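Local coordinates for CCHC-type domain-containing protein (Trypanosoma brucei brucei, PDB 7C45), which trims guide RNAs as an RNase D-type enzyme, probably a 3'-5' exoribonuclease, and here holds a short oligouridine RNA, at residues H266-A269 and K273-N276; M144-K149 and T290-F295; C281-E286 and F295-Q300. All blocks are in the same frame, centred on the assembly; numbering follows the deposited sequence.

Contact 1: residues H266-A269 and K273-N276; sequences HTEA and KKQN. With ZN (zinc ion), chain C; nucleotides of chain B.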
loop_
_atom_site.group_PDB
_atom_site.type_symbol
_atom_site.label_atom_id
_atom_site.label_comp_id
_atom_site.label_asym_id
_atom_site.label_seq_id
_atom_site.Cartn_x
_atom_site.Cartn_y
_atom_site.Cartn_z
ATOM N N HIS A 266 3.427 -11.958 -19.924
ATOM C CA HIS A 266 4.772 -12.211 -19.441
ATOM C C HIS A 266 5.767 -11.437 -20.298
ATOM O O HIS A 266 5.414 -10.861 -21.332
ATOM C CB HIS A 266 5.110 -13.693 -19.464
ATOM C CG HIS A 266 5.191 -14.267 -20.845
ATOM N ND1 HIS A 266 4.129 -14.907 -21.453
ATOM C CD2 HIS A 266 6.226 -14.334 -21.718
ATOM C CE1 HIS A 266 4.503 -15.316 -22.656
ATOM N NE2 HIS A 266 5.766 -14.973 -22.837
ATOM N N THR A 267 7.018 -11.435 -19.852
ATOM C CA THR A 267 8.081 -10.755 -20.573
ATOM C C THR A 267 9.041 -11.773 -21.157
ATOM O O THR A 267 9.042 -12.951 -20.799
ATOM C CB THR A 267 8.877 -9.793 -19.684
ATOM O OG1 THR A 267 9.664 -10.551 -18.765
ATOM C CG2 THR A 267 7.976 -8.842 -18.926
ATOM N N GLU A 268 9.892 -11.263 -22.043
ATOM C CA GLU A 268 10.893 -12.079 -22.708
ATOM C C GLU A 268 11.724 -12.863 -21.704
ATOM O O GLU A 268 12.031 -14.033 -21.927
ATOM C CB GLU A 268 11.780 -11.165 -23.570
ATOM C CG GLU A 268 13.047 -11.795 -24.110
ATOM C CD GLU A 268 13.960 -10.767 -24.756
ATOM O OE1 GLU A 268 13.542 -10.135 -25.733
ATOM O OE2 GLU A 268 15.086 -10.569 -24.258
ATOM N N ALA A 269 12.078 -12.240 -20.576
ATOM C CA ALA A 269 12.939 -12.908 -19.601
ATOM C C ALA A 269 12.270 -14.121 -18.973
ATOM O O ALA A 269 12.969 -14.996 -18.451
ATOM C CB ALA A 269 13.344 -11.941 -18.497
ATOM N N LYS A 273 8.537 -20.105 -24.275
ATOM C CA LYS A 273 8.910 -20.479 -25.637
ATOM C C LYS A 273 10.382 -20.201 -25.897
ATOM O O LYS A 273 11.080 -21.046 -26.454
ATOM C CB LYS A 273 8.009 -19.759 -26.639
ATOM C CG LYS A 273 6.529 -20.150 -26.482
ATOM C CD LYS A 273 5.739 -19.739 -27.696
ATOM C CE LYS A 273 4.310 -20.295 -27.695
ATOM N NZ LYS A 273 3.436 -19.454 -28.579
ATOM N N LYS A 274 10.888 -19.048 -25.451
ATOM C CA LYS A 274 12.305 -18.755 -25.647
ATOM C C LYS A 274 13.169 -19.722 -24.855
ATOM O O LYS A 274 14.247 -20.122 -25.312
ATOM C CB LYS A 274 12.601 -17.308 -25.264
ATOM C CG LYS A 274 14.072 -16.920 -25.311
ATOM C CD LYS A 274 14.282 -15.502 -24.842
ATOM C CE LYS A 274 15.686 -14.999 -25.201
ATOM N NZ LYS A 274 15.854 -13.642 -24.674
ATOM N N GLN A 275 12.701 -20.119 -23.672
ATOM C CA GLN A 275 13.439 -21.068 -22.849
ATOM C C GLN A 275 13.326 -22.473 -23.404
ATOM O O GLN A 275 14.211 -23.294 -23.165
ATOM C CB GLN A 275 12.928 -21.026 -21.406
ATOM C CG GLN A 275 13.095 -19.669 -20.753
ATOM C CD GLN A 275 12.224 -19.460 -19.520
ATOM O OE1 GLN A 275 11.560 -20.379 -19.023
ATOM N NE2 GLN A 275 12.215 -18.230 -19.026
ATOM N N ASN A 276 12.233 -22.771 -24.107
ATOM C CA ASN A 276 12.146 -23.947 -24.963
ATOM C C ASN A 276 12.515 -25.217 -24.206
ATOM O O ASN A 276 13.255 -26.064 -24.704
ATOM C CB ASN A 276 13.041 -23.766 -26.193
ATOM C CG ASN A 276 12.445 -24.369 -27.446
ATOM O OD1 ASN A 276 11.735 -25.368 -27.393
ATOM N ND2 ASN A 276 12.734 -23.758 -28.589
HETATM ZN ZN ZN C . 6.903 -15.124 -24.663
ATOM P P U B 4 -0.513 -20.715 -13.737
ATOM O OP1 U B 4 -1.361 -20.639 -12.518
ATOM O OP2 U B 4 -0.874 -21.692 -14.794
ATOM O "O5'" U B 4 -0.346 -19.274 -14.409
ATOM C "C5'" U B 4 0.607 -19.026 -15.450
ATOM C "C4'" U B 4 1.912 -18.481 -14.913
ATOM O "O4'" U B 4 2.970 -18.652 -15.899
ATOM C "C3'" U B 4 1.937 -17.005 -14.526
ATOM O "O3'" U B 4 2.829 -16.894 -13.414
ATOM C "C2'" U B 4 2.604 -16.361 -15.752
ATOM O "O2'" U B 4 3.225 -15.118 -15.494
ATOM C "C1'" U B 4 3.636 -17.420 -16.092
ATOM N N1 U B 4 4.192 -17.431 -17.455
ATOM C C2 U B 4 5.565 -17.267 -17.615
ATOM O O2 U B 4 6.316 -17.018 -16.703
ATOM N N3 U B 4 6.035 -17.357 -18.907
ATOM C C4 U B 4 5.270 -17.617 -20.017
ATOM O O4 U B 4 5.821 -17.700 -21.119
ATOM C C5 U B 4 3.873 -17.803 -19.768
ATOM C C6 U B 4 3.391 -17.721 -18.537
HETATM O O HOH W 1 13.431 -16.508 -21.375
#
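Lys274 meets Glu268 by reaching over with a straight chain: its CG lies anti to the backbone N (chi1 175°) and every later torsion is close to 180°. Its NZ ends 3.2 Å from Glu268 OE2, which makes the pair a salt bridge. Lys274 NZ is also 3.4 Å from Glu268 CG: the ammonium lies above the carboxylate plane, beside the CG-CD bond, and not in line with OE2 in that plane. The two side chains cross obliquely at the surface, where solvent probably weakens the attraction.

Gln275 adds a water-mediated link. Its NE2 donates to a water at 3.2 Å, and that water donates to Glu268 O at 2.9 Å, so a single bridge joins the side-chain amide to the backbone of the short 3-10 turn. At Asn276 the chain leaves the helix with positive phi, and the contact ends.

Ahead of the turn, in the loop, His266 NE2 binds zinc at 2.2 Å. Cys258, Cys261 and Cys271 complete the site, with the spacing of a CCHC zinc knuckle. O4 of U4 of chain B hangs 3.1 Å above the centre of the His266 ring, an arrangement that the electron withdrawal by zinc would probably help.

Residues 266-269 lie in the loop between helix 245-251 and helix 272-275, and 273-275 lie on the latter; the centre of the contact is about 30 Å from the centre of the chain. Glu268 and Lys274 also touch the zinc-binding loop, at His259 and Phe260, while Thr267 rests on Leu135 and Arg136 of helix 124-136.

Contact 2: residues M144-K149 and T290-F295; sequences MGYVLK and TARNCF. With ZN (zinc ion), chain D; nucleotides of chain B.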
loop_
_atom_site.group_PDB
_atom_site.type_symbol
_atom_site.label_atom_id
_atom_site.label_comp_id
_atom_site.label_asym_id
_atom_site.label_seq_id
_atom_site.Cartn_x
_atom_site.Cartn_y
_atom_site.Cartn_z
ATOM N N MET A 144 0.251 -6.842 -0.318
ATOM C CA MET A 144 1.474 -6.278 0.236
ATOM C C MET A 144 2.604 -7.300 0.302
ATOM O O MET A 144 3.766 -6.973 0.036
ATOM C CB MET A 144 1.171 -5.722 1.630
ATOM C CG MET A 144 2.349 -5.231 2.406
ATOM S SD MET A 144 3.129 -3.777 1.704
ATOM C CE MET A 144 2.043 -2.495 2.332
ATOM N N GLY A 145 2.293 -8.539 0.671
ATOM C CA GLY A 145 3.347 -9.535 0.798
ATOM C C GLY A 145 4.054 -9.810 -0.516
ATOM O O GLY A 145 5.285 -9.847 -0.582
ATOM N N TYR A 146 3.272 -9.995 -1.579
ATOM C CA TYR A 146 3.817 -10.219 -2.913
ATOM C C TYR A 146 4.616 -9.018 -3.404
ATOM O O TYR A 146 5.688 -9.175 -4.007
ATOM C CB TYR A 146 2.673 -10.526 -3.879
ATOM C CG TYR A 146 3.146 -10.906 -5.271
ATOM C CD1 TYR A 146 3.449 -9.943 -6.212
ATOM C CD2 TYR A 146 3.284 -12.235 -5.628
ATOM C CE1 TYR A 146 3.890 -10.293 -7.470
ATOM C CE2 TYR A 146 3.703 -12.598 -6.884
ATOM C CZ TYR A 146 4.003 -11.625 -7.804
ATOM O OH TYR A 146 4.436 -11.978 -9.060
ATOM N N VAL A 147 4.094 -7.809 -3.198
ATOM C CA VAL A 147 4.825 -6.640 -3.666
ATOM C C VAL A 147 6.114 -6.481 -2.886
ATOM O O VAL A 147 7.160 -6.153 -3.453
ATOM C CB VAL A 147 3.962 -5.378 -3.574
ATOM C CG1 VAL A 147 4.796 -4.170 -4.010
ATOM C CG2 VAL A 147 2.748 -5.533 -4.410
ATOM N N LEU A 148 6.064 -6.705 -1.573
ATOM C CA LEU A 148 7.273 -6.593 -0.768
ATOM C C LEU A 148 8.366 -7.526 -1.286
ATOM O O LEU A 148 9.515 -7.112 -1.459
ATOM C CB LEU A 148 6.947 -6.878 0.696
ATOM C CG LEU A 148 6.578 -5.659 1.526
ATOM C CD1 LEU A 148 6.190 -6.125 2.920
ATOM C CD2 LEU A 148 7.750 -4.678 1.579
ATOM N N LYS A 149 8.006 -8.777 -1.586
ATOM C CA LYS A 149 8.982 -9.766 -2.038
ATOM C C LYS A 149 9.532 -9.417 -3.411
ATOM O O LYS A 149 10.751 -9.455 -3.641
ATOM C CB LYS A 149 8.325 -11.150 -2.048
ATOM C CG LYS A 149 9.217 -12.311 -2.457
ATOM C CD LYS A 149 8.606 -13.612 -1.950
ATOM C CE LYS A 149 8.703 -14.749 -2.963
ATOM N NZ LYS A 149 10.098 -15.055 -3.329
ATOM N N THR A 290 11.023 -21.226 -10.975
ATOM C CA THR A 290 11.937 -20.093 -10.934
ATOM C C THR A 290 12.504 -19.905 -9.529
ATOM O O THR A 290 11.930 -20.343 -8.534
ATOM C CB THR A 290 11.225 -18.802 -11.332
ATOM O OG1 THR A 290 10.276 -18.495 -10.316
ATOM C CG2 THR A 290 10.519 -18.943 -12.649
ATOM N N ALA A 291 13.641 -19.199 -9.473
ATOM C CA ALA A 291 14.254 -18.828 -8.206
ATOM C C ALA A 291 13.270 -18.140 -7.268
ATOM O O ALA A 291 13.286 -18.387 -6.061
ATOM C CB ALA A 291 15.450 -17.911 -8.475
ATOM N N ARG A 292 12.414 -17.262 -7.806
ATOM C CA ARG A 292 11.457 -16.530 -6.967
ATOM C C ARG A 292 10.503 -17.473 -6.238
ATOM O O ARG A 292 9.981 -17.124 -5.177
ATOM C CB ARG A 292 10.668 -15.535 -7.832
ATOM C CG ARG A 292 9.949 -14.430 -7.057
ATOM C CD ARG A 292 8.840 -13.776 -7.888
ATOM N NE ARG A 292 8.148 -12.717 -7.143
ATOM C CZ ARG A 292 7.242 -12.940 -6.192
ATOM N NH1 ARG A 292 6.917 -14.188 -5.866
ATOM N NH2 ARG A 292 6.666 -11.921 -5.555
ATOM N N ASN A 293 10.273 -18.671 -6.791
ATOM C CA ASN A 293 9.351 -19.649 -6.217
ATOM C C ASN A 293 10.073 -20.925 -5.786
ATOM O O ASN A 293 9.437 -21.955 -5.573
ATOM C CB ASN A 293 8.230 -19.973 -7.208
ATOM C CG ASN A 293 6.855 -19.987 -6.556
ATOM O OD1 ASN A 293 6.215 -18.956 -6.427
ATOM N ND2 ASN A 293 6.397 -21.161 -6.157
ATOM N N CYS A 294 11.393 -20.872 -5.639
ATOM C CA CYS A 294 12.150 -22.048 -5.244
ATOM C C CYS A 294 11.909 -22.373 -3.773
ATOM O O CYS A 294 12.106 -21.522 -2.904
ATOM C CB CYS A 294 13.645 -21.822 -5.501
ATOM S SG CYS A 294 14.700 -23.166 -4.960
ATOM N N PHE A 295 11.486 -23.615 -3.501
ATOM C CA PHE A 295 11.257 -24.064 -2.132
ATOM C C PHE A 295 12.556 -24.236 -1.340
ATOM O O PHE A 295 12.522 -24.240 -0.101
ATOM C CB PHE A 295 10.463 -25.375 -2.151
ATOM C CG PHE A 295 9.121 -25.271 -2.845
ATOM C CD1 PHE A 295 8.429 -24.073 -2.870
ATOM C CD2 PHE A 295 8.555 -26.376 -3.457
ATOM C CE1 PHE A 295 7.176 -23.984 -3.490
ATOM C CE2 PHE A 295 7.318 -26.295 -4.089
ATOM C CZ PHE A 295 6.625 -25.111 -4.100
HETATM ZN ZN ZN D . 14.954 -23.995 -7.137
ATOM P P U B 2 7.688 -30.513 -9.831
ATOM O OP1 U B 2 6.999 -31.258 -10.908
ATOM O OP2 U B 2 9.118 -30.158 -9.970
ATOM O "O5'" U B 2 6.883 -29.173 -9.591
ATOM C "C5'" U B 2 5.517 -29.179 -9.219
ATOM C "C4'" U B 2 5.004 -27.764 -9.173
ATOM O "O4'" U B 2 5.627 -27.085 -8.043
ATOM C "C3'" U B 2 5.335 -26.931 -10.415
ATOM O "O3'" U B 2 4.274 -26.036 -10.694
ATOM C "C2'" U B 2 6.562 -26.126 -9.983
ATOM O "O2'" U B 2 6.706 -24.883 -10.638
ATOM C "C1'" U B 2 6.310 -25.933 -8.488
ATOM N N1 U B 2 7.557 -25.830 -7.719
ATOM C C2 U B 2 7.844 -24.588 -7.210
ATOM O O2 U B 2 7.088 -23.655 -7.363
ATOM N N3 U B 2 9.026 -24.505 -6.505
ATOM C C4 U B 2 9.933 -25.530 -6.300
ATOM O O4 U B 2 10.962 -25.318 -5.638
ATOM C C5 U B 2 9.561 -26.784 -6.883
ATOM C C6 U B 2 8.418 -26.888 -7.567
ATOM P P U B 6 -0.722 -18.483 -7.100
ATOM O OP1 U B 6 -1.336 -19.448 -6.171
ATOM O OP2 U B 6 -1.483 -18.010 -8.273
ATOM O "O5'" U B 6 -0.303 -17.182 -6.299
ATOM C "C5'" U B 6 0.523 -17.257 -5.150
ATOM C "C4'" U B 6 0.366 -16.017 -4.303
ATOM O "O4'" U B 6 0.966 -14.891 -4.993
ATOM C "C3'" U B 6 -1.074 -15.604 -4.002
ATOM O "O3'" U B 6 -1.093 -14.964 -2.736
ATOM C "C2'" U B 6 -1.351 -14.563 -5.080
ATOM O "O2'" U B 6 -2.365 -13.628 -4.780
ATOM C "C1'" U B 6 0.000 -13.879 -5.186
ATOM N N1 U B 6 0.242 -13.256 -6.486
ATOM C C2 U B 6 0.182 -11.882 -6.530
ATOM O O2 U B 6 -0.064 -11.191 -5.556
ATOM N N3 U B 6 0.442 -11.330 -7.757
ATOM C C4 U B 6 0.720 -12.013 -8.911
ATOM O O4 U B 6 0.917 -11.364 -9.943
ATOM C C5 U B 6 0.744 -13.439 -8.779
ATOM C C6 U B 6 0.507 -14.017 -7.602
ATOM P P U B 5 2.556 -15.949 -12.139
ATOM O OP1 U B 5 1.398 -15.061 -12.372
ATOM O OP2 U B 5 3.865 -15.348 -11.774
ATOM O "O5'" U B 5 2.262 -16.980 -10.966
ATOM C "C5'" U B 5 1.169 -17.884 -11.041
ATOM C "C4'" U B 5 1.226 -18.910 -9.934
ATOM O "O4'" U B 5 2.289 -19.856 -10.221
ATOM C "C3'" U B 5 1.493 -18.373 -8.523
ATOM O "O3'" U B 5 0.689 -19.087 -7.584
ATOM C "C2'" U B 5 2.955 -18.742 -8.287
ATOM O "O2'" U B 5 3.267 -18.934 -6.932
ATOM C "C1'" U B 5 3.068 -20.048 -9.071
ATOM N N1 U B 5 4.432 -20.408 -9.494
ATOM C C2 U B 5 4.858 -21.688 -9.227
ATOM O O2 U B 5 4.164 -22.520 -8.667
ATOM N N3 U B 5 6.125 -21.975 -9.638
ATOM C C4 U B 5 6.982 -21.117 -10.270
ATOM O O4 U B 5 8.095 -21.524 -10.556
ATOM C C5 U B 5 6.471 -19.803 -10.514
ATOM C C6 U B 5 5.236 -19.496 -10.123
#
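Arg292 and Tyr146 both carry CG anti to the backbone N, and in the arginine (chi1 -163°) the chain then stays extended as far as NE, which carries its guanidinium across to the tyrosine ring. Lys149 starts in the same way but bends at chi3 and chi4, which turns its ammonium toward the backbone of the partner segment.

The guanidinium lies nearly flat on Tyr146, planes 25° apart and centres 4.0 Å apart, with Arg292 NH2 3.2 Å above the ring and over its centre. This is a cation-pi stack. On the opposite face of Tyr146 lies the base of U6 of chain B, its N3 3.4 Å from the ring plane, so the tyrosine is sandwiched between arginine and RNA. The other face of the guanidinium is covered by the aliphatic part of Lys149. Lys149 NZ donates to Arg292 O at 2.8 Å, in the carbonyl plane and on a lone pair (C=O...N angle 140°).

Beyond Arg292 the same segment hydrogen-bonds the edge of U2 of chain B. N3 of U2 donates to Asn293 O at 2.7 Å, Asn293 ND2 donates to O2 of that base at 2.9 Å, and Phe295 N donates to its O4 at 2.8 Å, while U2 lies over one face of the Phe295 ring. Asn293 OD1 accepts a bond from O2' of U5 of chain B, and Cys294 SG binds the zinc of this knuckle.

Two cations thus lie close, Lys149 NZ and Arg292 NH1 being 4.2 Å apart; the carbonyl and the pi cloud probably offset their repulsion. The three bonds to U2 match the acceptor-donor-acceptor edge of uracil, consistent with binding of oligouridine.

Contact 3: residues C281-E286 and F295-Q300; sequences CSFCGE and FKKHPQ. With ZN (zinc ion), chain D; nucleotides of chain B.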
loop_
_atom_site.group_PDB
_atom_site.type_symbol
_atom_site.label_atom_id
_atom_site.label_comp_id
_atom_site.label_asym_id
_atom_site.label_seq_id
_atom_site.Cartn_x
_atom_site.Cartn_y
_atom_site.Cartn_z
ATOM N N CYS A 281 15.941 -23.302 -12.464
ATOM C CA CYS A 281 15.980 -22.431 -11.295
ATOM C C CYS A 281 17.410 -21.967 -11.045
ATOM O O CYS A 281 18.324 -22.788 -10.956
ATOM C CB CYS A 281 15.458 -23.165 -10.066
ATOM S SG CYS A 281 15.616 -22.179 -8.582
ATOM N N SER A 282 17.606 -20.656 -10.949
ATOM C CA SER A 282 18.972 -20.146 -10.771
ATOM C C SER A 282 19.537 -20.461 -9.388
ATOM O O SER A 282 20.758 -20.375 -9.186
ATOM C CB SER A 282 19.008 -18.650 -11.033
ATOM O OG SER A 282 18.251 -17.942 -10.102
ATOM N N PHE A 283 18.683 -20.832 -8.436
ATOM C CA PHE A 283 19.163 -21.224 -7.110
ATOM C C PHE A 283 19.579 -22.695 -7.101
ATOM O O PHE A 283 20.761 -23.013 -6.983
ATOM C CB PHE A 283 18.091 -20.937 -6.048
ATOM C CG PHE A 283 18.580 -21.112 -4.632
ATOM C CD1 PHE A 283 19.301 -20.119 -4.010
ATOM C CD2 PHE A 283 18.378 -22.305 -3.961
ATOM C CE1 PHE A 283 19.753 -20.277 -2.713
ATOM C CE2 PHE A 283 18.835 -22.481 -2.682
ATOM C CZ PHE A 283 19.530 -21.468 -2.053
ATOM N N CYS A 284 18.616 -23.611 -7.209
ATOM C CA CYS A 284 18.889 -25.035 -7.040
ATOM C C CYS A 284 19.187 -25.762 -8.335
ATOM O O CYS A 284 19.564 -26.943 -8.292
ATOM C CB CYS A 284 17.702 -25.718 -6.363
ATOM S SG CYS A 284 16.260 -25.847 -7.461
ATOM N N GLY A 285 18.971 -25.120 -9.472
ATOM C CA GLY A 285 19.385 -25.653 -10.746
ATOM C C GLY A 285 18.439 -26.622 -11.423
ATOM O O GLY A 285 18.788 -27.148 -12.486
ATOM N N GLU A 286 17.263 -26.898 -10.865
ATOM C CA GLU A 286 16.394 -27.860 -11.531
ATOM C C GLU A 286 15.402 -27.160 -12.437
ATOM O O GLU A 286 15.122 -25.971 -12.298
ATOM C CB GLU A 286 15.636 -28.719 -10.533
ATOM C CG GLU A 286 16.261 -28.652 -9.241
ATOM C CD GLU A 286 16.036 -29.846 -8.369
ATOM O OE1 GLU A 286 15.073 -30.590 -8.615
ATOM O OE2 GLU A 286 16.831 -30.044 -7.436
ATOM N N PHE A 295 11.486 -23.615 -3.501
ATOM C CA PHE A 295 11.257 -24.064 -2.132
ATOM C C PHE A 295 12.556 -24.236 -1.340
ATOM O O PHE A 295 12.522 -24.240 -0.101
ATOM C CB PHE A 295 10.463 -25.375 -2.151
ATOM C CG PHE A 295 9.121 -25.271 -2.845
ATOM C CD1 PHE A 295 8.429 -24.073 -2.870
ATOM C CD2 PHE A 295 8.555 -26.376 -3.457
ATOM C CE1 PHE A 295 7.176 -23.984 -3.490
ATOM C CE2 PHE A 295 7.318 -26.295 -4.089
ATOM C CZ PHE A 295 6.625 -25.111 -4.100
ATOM N N LYS A 296 13.686 -24.326 -2.019
ATOM C CA LYS A 296 14.977 -24.439 -1.328
ATOM C C LYS A 296 15.426 -23.064 -0.872
ATOM O O LYS A 296 15.864 -22.894 0.225
ATOM C CB LYS A 296 16.029 -25.004 -2.225
ATOM C CG LYS A 296 15.689 -26.316 -2.848
ATOM C CD LYS A 296 15.003 -27.204 -1.865
ATOM C CE LYS A 296 15.577 -28.577 -1.929
ATOM N NZ LYS A 296 14.769 -29.672 -2.425
ATOM N N LYS A 297 15.335 -22.115 -1.776
ATOM C CA LYS A 297 15.684 -20.741 -1.450
ATOM C C LYS A 297 14.687 -20.137 -0.483
ATOM O O LYS A 297 15.065 -19.324 0.359
ATOM C CB LYS A 297 15.743 -19.906 -2.729
ATOM C CG LYS A 297 16.336 -18.522 -2.563
ATOM C CD LYS A 297 16.546 -17.872 -3.935
ATOM C CE LYS A 297 17.340 -16.547 -3.824
ATOM N NZ LYS A 297 17.590 -15.876 -5.152
ATOM N N HIS A 298 13.419 -20.534 -0.578
ATOM C CA HIS A 298 12.334 -19.931 0.189
ATOM C C HIS A 298 11.487 -21.039 0.804
ATOM O O HIS A 298 10.388 -21.329 0.321
ATOM C CB HIS A 298 11.460 -19.041 -0.694
ATOM C CG HIS A 298 12.215 -18.072 -1.545
ATOM N ND1 HIS A 298 12.682 -16.864 -1.071
ATOM C CD2 HIS A 298 12.548 -18.116 -2.856
ATOM C CE1 HIS A 298 13.287 -16.217 -2.049
ATOM N NE2 HIS A 298 13.213 -16.951 -3.144
ATOM N N PRO A 299 11.983 -21.692 1.861
ATOM C CA PRO A 299 11.235 -22.813 2.458
ATOM C C PRO A 299 9.866 -22.423 2.999
ATOM O O PRO A 299 9.007 -23.297 3.139
ATOM C CB PRO A 299 12.162 -23.283 3.582
ATOM C CG PRO A 299 12.924 -22.043 3.957
ATOM C CD PRO A 299 13.199 -21.381 2.624
ATOM N N GLN A 300 9.631 -21.140 3.273
ATOM C CA GLN A 300 8.305 -20.688 3.685
ATOM C C GLN A 300 7.246 -20.918 2.614
ATOM O O GLN A 300 6.052 -20.823 2.915
ATOM C CB GLN A 300 8.339 -19.206 4.042
ATOM C CG GLN A 300 8.643 -18.293 2.877
ATOM C CD GLN A 300 10.118 -17.974 2.717
ATOM O OE1 GLN A 300 10.993 -18.766 3.067
ATOM N NE2 GLN A 300 10.396 -16.789 2.190
HETATM ZN ZN ZN D . 14.954 -23.995 -7.137
ATOM P P U B 2 7.688 -30.513 -9.831
ATOM O OP1 U B 2 6.999 -31.258 -10.908
ATOM O OP2 U B 2 9.118 -30.158 -9.970
ATOM O "O5'" U B 2 6.883 -29.173 -9.591
ATOM C "C5'" U B 2 5.517 -29.179 -9.219
ATOM C "C4'" U B 2 5.004 -27.764 -9.173
ATOM O "O4'" U B 2 5.627 -27.085 -8.043
ATOM C "C3'" U B 2 5.335 -26.931 -10.415
ATOM O "O3'" U B 2 4.274 -26.036 -10.694
ATOM C "C2'" U B 2 6.562 -26.126 -9.983
ATOM O "O2'" U B 2 6.706 -24.883 -10.638
ATOM C "C1'" U B 2 6.310 -25.933 -8.488
ATOM N N1 U B 2 7.557 -25.830 -7.719
ATOM C C2 U B 2 7.844 -24.588 -7.210
ATOM O O2 U B 2 7.088 -23.655 -7.363
ATOM N N3 U B 2 9.026 -24.505 -6.505
ATOM C C4 U B 2 9.933 -25.530 -6.300
ATOM O O4 U B 2 10.962 -25.318 -5.638
ATOM C C5 U B 2 9.561 -26.784 -6.883
ATOM C C6 U B 2 8.418 -26.888 -7.567
ATOM O "O5'" U B 1 10.981 -32.671 -7.991
ATOM C "C5'" U B 1 9.811 -33.465 -7.864
ATOM C "C4'" U B 1 8.746 -32.781 -7.039
ATOM O "O4'" U B 1 9.164 -32.658 -5.662
ATOM C "C3'" U B 1 8.356 -31.362 -7.430
ATOM O "O3'" U B 1 7.435 -31.360 -8.497
ATOM C "C2'" U B 1 7.730 -30.808 -6.144
ATOM O "O2'" U B 1 6.354 -31.150 -6.087
ATOM C "C1'" U B 1 8.458 -31.598 -5.052
ATOM N N1 U B 1 9.366 -30.815 -4.177
ATOM C C2 U B 1 10.322 -29.941 -4.664
ATOM O O2 U B 1 10.513 -29.713 -5.846
ATOM N N3 U B 1 11.085 -29.337 -3.689
ATOM C C4 U B 1 10.990 -29.513 -2.322
ATOM O O4 U B 1 11.728 -28.890 -1.565
ATOM C C5 U B 1 9.980 -30.425 -1.900
ATOM C C6 U B 1 9.229 -31.018 -2.821
HETATM O O HOH W 2 18.799 -17.449 -7.227
#
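SG of Cys281, in the turn whose Phe283 and Cys284 side chains meet Lys297 and Lys296, is gripped three times. It binds zinc at 2.4 Å, accepts an N-H...S bond from Cys284 N at 3.6 Å (162° at the hydrogen), and takes a weak one from Phe283 N. Cys284 SG is a second ligand of the metal. Such amide-to-thiolate bonds are common in CxxC metal turns, zinc knuckles among them, and His289 and Cys294 complete this CCHC site.

The turn projects Phe283 outward with CG anti to the backbone N (chi1 -171°), laying its ring against the segment that follows the last ligand. Lys297 CB sits over the ring centre, 3.6 Å from the centroid and 12° off the normal, a CH-pi contact that the extended lysine chain prolongs over CD1. From there Lys297 NZ donates to a water at 2.9 Å, which lies 3.0 Å from Ser282 OG and so bridges back to the turn. Lys296 CB packs 3.8 Å from Phe283 CE2, and Lys296 CG touches Cys284 CB at 4.1 Å. Bending at chi2, chi3 and chi4 then carries Lys296 NZ away to donate to O4 of U1 of chain B at 3.3 Å.

How the contacts relate
Followed from the N terminus, the chain first passes 144-149, on a helix of the exonuclease part, and meets its partner 290-295 only 141 residues later. This long loop of contact 2 encloses contact 1, a small local closure within the first zinc knuckle. Contact 3 opens at 281-286, after contact 1 has closed, and ends at 295-300; its segments alternate with those of contact 2, so the two cross and share Phe295. Contacts 2 and 3, with centres about 11 Å apart, touch directly and join at the same zinc ion. Contact 1 comes within about 7 Å (nearest atoms) of contact 2 without touching. Contact 2 ties the second knuckle to the exonuclease helix.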